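Local atomic coordinates of hypothetical protein PH1109 (Pyrococcus horikoshii, PDB entry 2D59), a protein that is of unknown function but belongs to the CoA-binding domain family, whose members share a Rossmann-like fold. Residues A[81-86]-A[103-108]; A[4-9]-A[129-134]. All coordinates share one frame; numbering follows the deposited sequence.

The centre of contact 1 lies about 4 Å from the centre of the chain, where strands 80-83 and 104-107 run side by side in the five-stranded parallel sheet. Contact 2 lies further out, about 12 Å from that centre, where the N-terminal segment 4-9 meets the end of the edge strand 126-129 and the turn into helix 133-141. The two contact centres are about 10 Å apart, and contact 1 is nested in the loop that contact 2 closes. They touch directly: F107 O lies 2.9 Å from N130 N, and W106 NE1 lies 2.9 Å from R131 O, both probable hydrogen bonds.

Contact 1 of 2, residues A[81-86]-A[103-108]; sequences VDLFVK and KVVWFQ
One face of the F84 ring carries the side chain of Q108: CG stands 3.4 Å above the ring plane, offset toward the rim, and the amide continues past CE1 and CZ with its plane 23° from the ring. The F107 ring has CD1 of L83 over one face, 4.0 Å from its centroid, a CH-pi contact made by two side chains that lie side by side and point the same way. The W106 indole is approached obliquely by D82 OD1, which comes nearest to CD1.

D82 and L83 belong to strand 80-83, W106 and F107 to the parallel strand 104-107, and F84 and Q108 follow directly after; with helix 87-100 the two strands form a beta-alpha-beta crossover of the Rossmann-like fold. V81 pairs with V105, D82 with W106 and L83 with F107. V81 N donates to V104 O, V81 O accepts from W106 N, and L83 N donates to W106 O at 2.8 Å, the alternating pattern of parallel strands. Past the paired residues, Q108 N still reaches L83 O at 3.2 Å.

Alternation of the side chains sorts the two faces. V81, L83, V105 and F107 share one, where helix 87-100 packs against V81, L83 and F107; CD1 of L83 also meets V105 CG1. D82 and W106 occupy the other, beside M133 of helix 133-141, and W106 NE1 is hydrogen-bonded to R131 O.

Chi1 of D82 (-167°) sets CG anti to the backbone N, and the carboxylate meets Q108 through OD1. The Q108 chain bends at chi2, and its amide plane stands 71° from the carboxylate. Q108 NE2 donates to the syn lone pair of D82 OD1 at 2.7 Å, with OD1 tilted slightly from the amide plane.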
loop_
_atom_site.group_PDB
_atom_site.type_symbol
_atom_site.label_atom_id
_atom_site.label_comp_id
_atom_site.label_asym_id
_atom_site.label_seq_id
_atom_site.Cartn_x
_atom_site.Cartn_y
_atom_site.Cartn_z
ATOM N N VAL A 81 4.217 0.215 1.051
ATOM C CA VAL A 81 3.812 0.730 -0.247
ATOM C C VAL A 81 2.560 -0.055 -0.634
ATOM O O VAL A 81 2.627 -1.228 -1.013
ATOM C CB VAL A 81 4.911 0.538 -1.307
ATOM C CG1 VAL A 81 4.423 1.052 -2.656
ATOM C CG2 VAL A 81 6.165 1.293 -0.890
ATOM N N ASP A 82 1.419 0.615 -0.518
ATOM C CA ASP A 82 0.106 0.039 -0.791
ATOM C C ASP A 82 -0.280 0.295 -2.245
ATOM O O ASP A 82 -0.609 1.421 -2.615
ATOM C CB ASP A 82 -0.892 0.687 0.172
ATOM C CG ASP A 82 -2.214 -0.028 0.222
ATOM O OD1 ASP A 82 -2.260 -1.237 -0.083
ATOM O OD2 ASP A 82 -3.208 0.630 0.597
ATOM N N LEU A 83 -0.251 -0.759 -3.058
ATOM C CA LEU A 83 -0.535 -0.648 -4.490
ATOM C C LEU A 83 -1.967 -0.850 -4.973
ATOM O O LEU A 83 -2.592 -1.873 -4.706
ATOM C CB LEU A 83 0.361 -1.619 -5.262
ATOM C CG LEU A 83 1.876 -1.531 -5.060
ATOM C CD1 LEU A 83 2.521 -2.779 -5.640
ATOM C CD2 LEU A 83 2.427 -0.272 -5.716
ATOM N N PHE A 84 -2.464 0.122 -5.733
ATOM C CA PHE A 84 -3.805 0.055 -6.298
ATOM C C PHE A 84 -3.764 0.069 -7.827
ATOM O O PHE A 84 -4.807 0.112 -8.481
ATOM C CB PHE A 84 -4.653 1.224 -5.786
ATOM C CG PHE A 84 -5.139 1.046 -4.376
ATOM C CD1 PHE A 84 -6.322 0.357 -4.118
ATOM C CD2 PHE A 84 -4.404 1.545 -3.305
ATOM C CE1 PHE A 84 -6.767 0.169 -2.807
ATOM C CE2 PHE A 84 -4.838 1.361 -1.993
ATOM C CZ PHE A 84 -6.021 0.673 -1.745
ATOM N N VAL A 85 -2.562 0.011 -8.394
ATOM C CA VAL A 85 -2.402 0.035 -9.848
ATOM C C VAL A 85 -2.360 -1.344 -10.511
ATOM O O VAL A 85 -2.160 -2.364 -9.851
ATOM C CB VAL A 85 -1.131 0.816 -10.253
ATOM C CG1 VAL A 85 -1.239 2.259 -9.779
ATOM C CG2 VAL A 85 0.111 0.152 -9.669
ATOM N N LYS A 86 -2.551 -1.355 -11.829
ATOM C CA LYS A 86 -2.556 -2.586 -12.613
ATOM C C LYS A 86 -1.240 -3.339 -12.463
ATOM O O LYS A 86 -0.185 -2.734 -12.298
ATOM C CB LYS A 86 -2.798 -2.266 -14.093
ATOM C CG LYS A 86 -3.765 -1.116 -14.325
ATOM C CD LYS A 86 -5.077 -1.316 -13.581
ATOM C CE LYS A 86 -5.873 -0.018 -13.532
ATOM N NZ LYS A 86 -5.090 1.077 -12.881
ATOM N N LYS A 103 9.590 -1.264 3.818
ATOM C CA LYS A 103 9.693 -2.532 4.532
ATOM C C LYS A 103 8.679 -3.547 4.021
ATOM O O LYS A 103 8.892 -4.756 4.123
ATOM C CB LYS A 103 9.450 -2.318 6.027
ATOM C CG LYS A 103 10.442 -1.395 6.714
ATOM C CD LYS A 103 11.817 -2.030 6.806
ATOM C CE LYS A 103 12.767 -1.154 7.607
ATOM N NZ LYS A 103 14.123 -1.757 7.716
ATOM N N VAL A 104 7.578 -3.045 3.469
ATOM C CA VAL A 104 6.511 -3.909 2.975
ATOM C C VAL A 104 5.911 -3.425 1.661
ATOM O O VAL A 104 5.744 -2.225 1.447
ATOM C CB VAL A 104 5.357 -3.986 4.012
ATOM C CG1 VAL A 104 4.216 -4.842 3.478
ATOM C CG2 VAL A 104 5.873 -4.545 5.328
ATOM N N VAL A 105 5.609 -4.370 0.777
ATOM C CA VAL A 105 4.955 -4.058 -0.484
ATOM C C VAL A 105 3.609 -4.752 -0.329
ATOM O O VAL A 105 3.547 -5.956 -0.084
ATOM C CB VAL A 105 5.699 -4.643 -1.702
ATOM C CG1 VAL A 105 4.942 -4.299 -2.983
ATOM C CG2 VAL A 105 7.108 -4.081 -1.766
ATOM N N TRP A 106 2.536 -3.984 -0.446
ATOM C CA TRP A 106 1.200 -4.531 -0.285
ATOM C C TRP A 106 0.411 -4.466 -1.587
ATOM O O TRP A 106 0.033 -3.386 -2.035
ATOM C CB TRP A 106 0.470 -3.756 0.817
ATOM C CG TRP A 106 -0.843 -4.349 1.235
ATOM C CD1 TRP A 106 -1.913 -4.620 0.430
ATOM C CD2 TRP A 106 -1.238 -4.717 2.564
ATOM N NE1 TRP A 106 -2.948 -5.129 1.174
ATOM C CE2 TRP A 106 -2.563 -5.197 2.487
ATOM C CE3 TRP A 106 -0.604 -4.679 3.814
ATOM C CZ2 TRP A 106 -3.266 -5.648 3.611
ATOM C CZ3 TRP A 106 -1.304 -5.125 4.934
ATOM C CH2 TRP A 106 -2.623 -5.601 4.822
ATOM N N PHE A 107 0.175 -5.629 -2.190
ATOM C CA PHE A 107 -0.584 -5.724 -3.433
ATOM C C PHE A 107 -2.072 -5.847 -3.123
ATOM O O PHE A 107 -2.520 -6.855 -2.575
ATOM C CB PHE A 107 -0.137 -6.952 -4.232
ATOM C CG PHE A 107 1.237 -6.826 -4.840
ATOM C CD1 PHE A 107 1.406 -6.287 -6.114
ATOM C CD2 PHE A 107 2.359 -7.263 -4.144
ATOM C CE1 PHE A 107 2.676 -6.190 -6.686
ATOM C CE2 PHE A 107 3.634 -7.171 -4.708
ATOM C CZ PHE A 107 3.790 -6.633 -5.982
ATOM N N GLN A 108 -2.839 -4.818 -3.466
ATOM C CA GLN A 108 -4.278 -4.843 -3.239
ATOM C C GLN A 108 -4.893 -5.797 -4.268
ATOM O O GLN A 108 -4.199 -6.301 -5.151
ATOM C CB GLN A 108 -4.860 -3.437 -3.401
ATOM C CG GLN A 108 -4.445 -2.437 -2.323
ATOM C CD GLN A 108 -5.317 -2.499 -1.084
ATOM O OE1 GLN A 108 -6.536 -2.669 -1.176
ATOM N NE2 GLN A 108 -4.705 -2.331 0.081
#

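Contact 2 of 2, residues A[4-9]-A[129-134]; sequences TRPIDG and ANRCMM
D8 and R131 cross at about a right angle, yet their carboxylate and guanidinium planes are only 22° apart. This near coplanarity permits a side-on, two-nitrogen salt bridge: NE of R131 donates to the syn lone pair of D8 OD1 at 2.9 Å, while NH2 reaches OD2 at 2.7 Å. CB of P6 lies over the centre of the guanidinium, 3.5 Å above its plane, and the proline crosses the arginine chain at about a right angle. Chi1 of D8 (63°) puts CG between the backbone N and the carbonyl carbon, and OD1 also accepts from A129 N on its anti side.

I7 lies crosswise to N130, with CG1 against N130 CB, and packs its CB on A129 CB at 3.6 Å. Its N donates to A129 O. N130 ND2 donates to R5 O at 2.7 Å from above the carbonyl plane, and a water bridges T4 O and N130 O.

The N-terminal segment is thus joined to the end of strand 126-129 and the turn before helix 133-141. D8 OD2 also accepts from L10 N. R131 NH1 has a second salt bridge, to E136, so the guanidinium is paired with two acids, which would be expected to stabilise its positive charge.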
loop_
_atom_site.group_PDB
_atom_site.type_symbol
_atom_site.label_atom_id
_atom_site.label_comp_id
_atom_site.label_asym_id
_atom_site.label_seq_id
_atom_site.Cartn_x
_atom_site.Cartn_y
_atom_site.Cartn_z
ATOM N N THR A 4 -11.626 -14.105 -3.030
ATOM C CA THR A 4 -10.388 -13.284 -2.901
ATOM C C THR A 4 -9.438 -13.872 -1.862
ATOM O O THR A 4 -9.296 -13.339 -0.761
ATOM C CB THR A 4 -10.724 -11.834 -2.499
ATOM O OG1 THR A 4 -11.473 -11.836 -1.277
ATOM C CG2 THR A 4 -11.540 -11.156 -3.589
ATOM N N ARG A 5 -8.787 -14.973 -2.223
ATOM C CA ARG A 5 -7.854 -15.646 -1.326
ATOM C C ARG A 5 -6.484 -14.973 -1.335
ATOM O O ARG A 5 -5.986 -14.573 -2.387
ATOM C CB ARG A 5 -7.687 -17.109 -1.745
ATOM C CG ARG A 5 -8.979 -17.908 -1.798
ATOM C CD ARG A 5 -8.764 -19.219 -2.538
ATOM N NE ARG A 5 -9.977 -20.029 -2.608
ATOM C CZ ARG A 5 -10.544 -20.621 -1.562
ATOM N NH1 ARG A 5 -10.008 -20.497 -0.355
ATOM N NH2 ARG A 5 -11.647 -21.338 -1.725
ATOM N N PRO A 6 -5.856 -14.838 -0.155
ATOM C CA PRO A 6 -4.536 -14.211 -0.069
ATOM C C PRO A 6 -3.515 -14.968 -0.916
ATOM O O PRO A 6 -3.555 -16.197 -1.008
ATOM C CB PRO A 6 -4.211 -14.293 1.421
ATOM C CG PRO A 6 -5.559 -14.218 2.061
ATOM C CD PRO A 6 -6.384 -15.132 1.189
ATOM N N ILE A 7 -2.605 -14.226 -1.531
ATOM C CA ILE A 7 -1.562 -14.813 -2.361
ATOM C C ILE A 7 -0.318 -15.072 -1.516
ATOM O O ILE A 7 0.441 -16.005 -1.780
ATOM C CB ILE A 7 -1.229 -13.873 -3.542
ATOM C CG1 ILE A 7 -2.300 -14.030 -4.621
ATOM C CG2 ILE A 7 0.154 -14.163 -4.096
ATOM C CD1 ILE A 7 -2.168 -13.044 -5.760
ATOM N N ASP A 8 -0.117 -14.248 -0.492
ATOM C CA ASP A 8 1.030 -14.422 0.394
ATOM C C ASP A 8 0.727 -15.553 1.374
ATOM O O ASP A 8 -0.418 -15.998 1.480
ATOM C CB ASP A 8 1.316 -13.130 1.165
ATOM C CG ASP A 8 0.181 -12.740 2.083
ATOM O OD1 ASP A 8 -0.614 -11.845 1.717
ATOM O OD2 ASP A 8 0.074 -13.337 3.174
ATOM N N GLY A 9 1.748 -16.015 2.089
ATOM C CA GLY A 9 1.550 -17.094 3.041
ATOM C C GLY A 9 1.590 -16.654 4.493
ATOM O O GLY A 9 1.700 -17.483 5.398
ATOM N N ALA A 129 -0.071 -9.887 -0.296
ATOM C CA ALA A 129 -0.693 -9.904 -1.612
ATOM C C ALA A 129 -2.119 -10.418 -1.662
ATOM O O ALA A 129 -2.478 -11.414 -1.019
ATOM C CB ALA A 129 0.181 -10.696 -2.577
ATOM N N ASN A 130 -2.918 -9.722 -2.462
ATOM C CA ASN A 130 -4.323 -10.027 -2.658
ATOM C C ASN A 130 -5.116 -9.929 -1.361
ATOM O O ASN A 130 -5.859 -10.837 -0.988
ATOM C CB ASN A 130 -4.496 -11.406 -3.293
ATOM C CG ASN A 130 -5.725 -11.477 -4.172
ATOM O OD1 ASN A 130 -5.958 -10.584 -4.988
ATOM N ND2 ASN A 130 -6.514 -12.534 -4.017
ATOM N N ARG A 131 -4.918 -8.808 -0.674
ATOM C CA ARG A 131 -5.608 -8.480 0.565
ATOM C C ARG A 131 -5.826 -6.973 0.477
ATOM O O ARG A 131 -5.182 -6.298 -0.325
ATOM C CB ARG A 131 -4.742 -8.762 1.801
ATOM C CG ARG A 131 -4.245 -10.185 1.974
ATOM C CD ARG A 131 -3.598 -10.299 3.350
ATOM N NE ARG A 131 -2.810 -11.515 3.526
ATOM C CZ ARG A 131 -3.122 -12.496 4.367
ATOM N NH1 ARG A 131 -4.218 -12.415 5.110
ATOM N NH2 ARG A 131 -2.329 -13.553 4.474
ATOM N N CYS A 132 -6.728 -6.452 1.295
ATOM C CA CYS A 132 -6.998 -5.024 1.321
ATOM C C CYS A 132 -6.620 -4.501 2.702
ATOM O O CYS A 132 -7.020 -5.080 3.710
ATOM C CB CYS A 132 -8.478 -4.761 1.054
ATOM S SG CYS A 132 -8.956 -3.036 1.267
ATOM N N MET A 133 -5.851 -3.416 2.760
ATOM C CA MET A 133 -5.444 -2.872 4.054
ATOM C C MET A 133 -6.630 -2.553 4.956
ATOM O O MET A 133 -6.572 -2.773 6.164
ATOM C CB MET A 133 -4.569 -1.627 3.877
ATOM C CG MET A 133 -3.160 -1.934 3.376
ATOM S SD MET A 133 -2.005 -0.564 3.656
ATOM C CE MET A 133 -1.600 -0.822 5.418
ATOM N N MET A 134 -7.708 -2.038 4.374
ATOM C CA MET A 134 -8.892 -1.712 5.153
ATOM C C MET A 134 -9.601 -2.968 5.648
ATOM O O MET A 134 -9.948 -3.070 6.828
ATOM C CB MET A 134 -9.871 -0.886 4.320
ATOM C CG MET A 134 -11.192 -0.660 5.019
ATOM S SD MET A 134 -12.277 0.417 4.073
ATOM C CE MET A 134 -12.904 -0.721 2.868
HETATM O O HOH W 1 -7.644 -11.783 0.850
#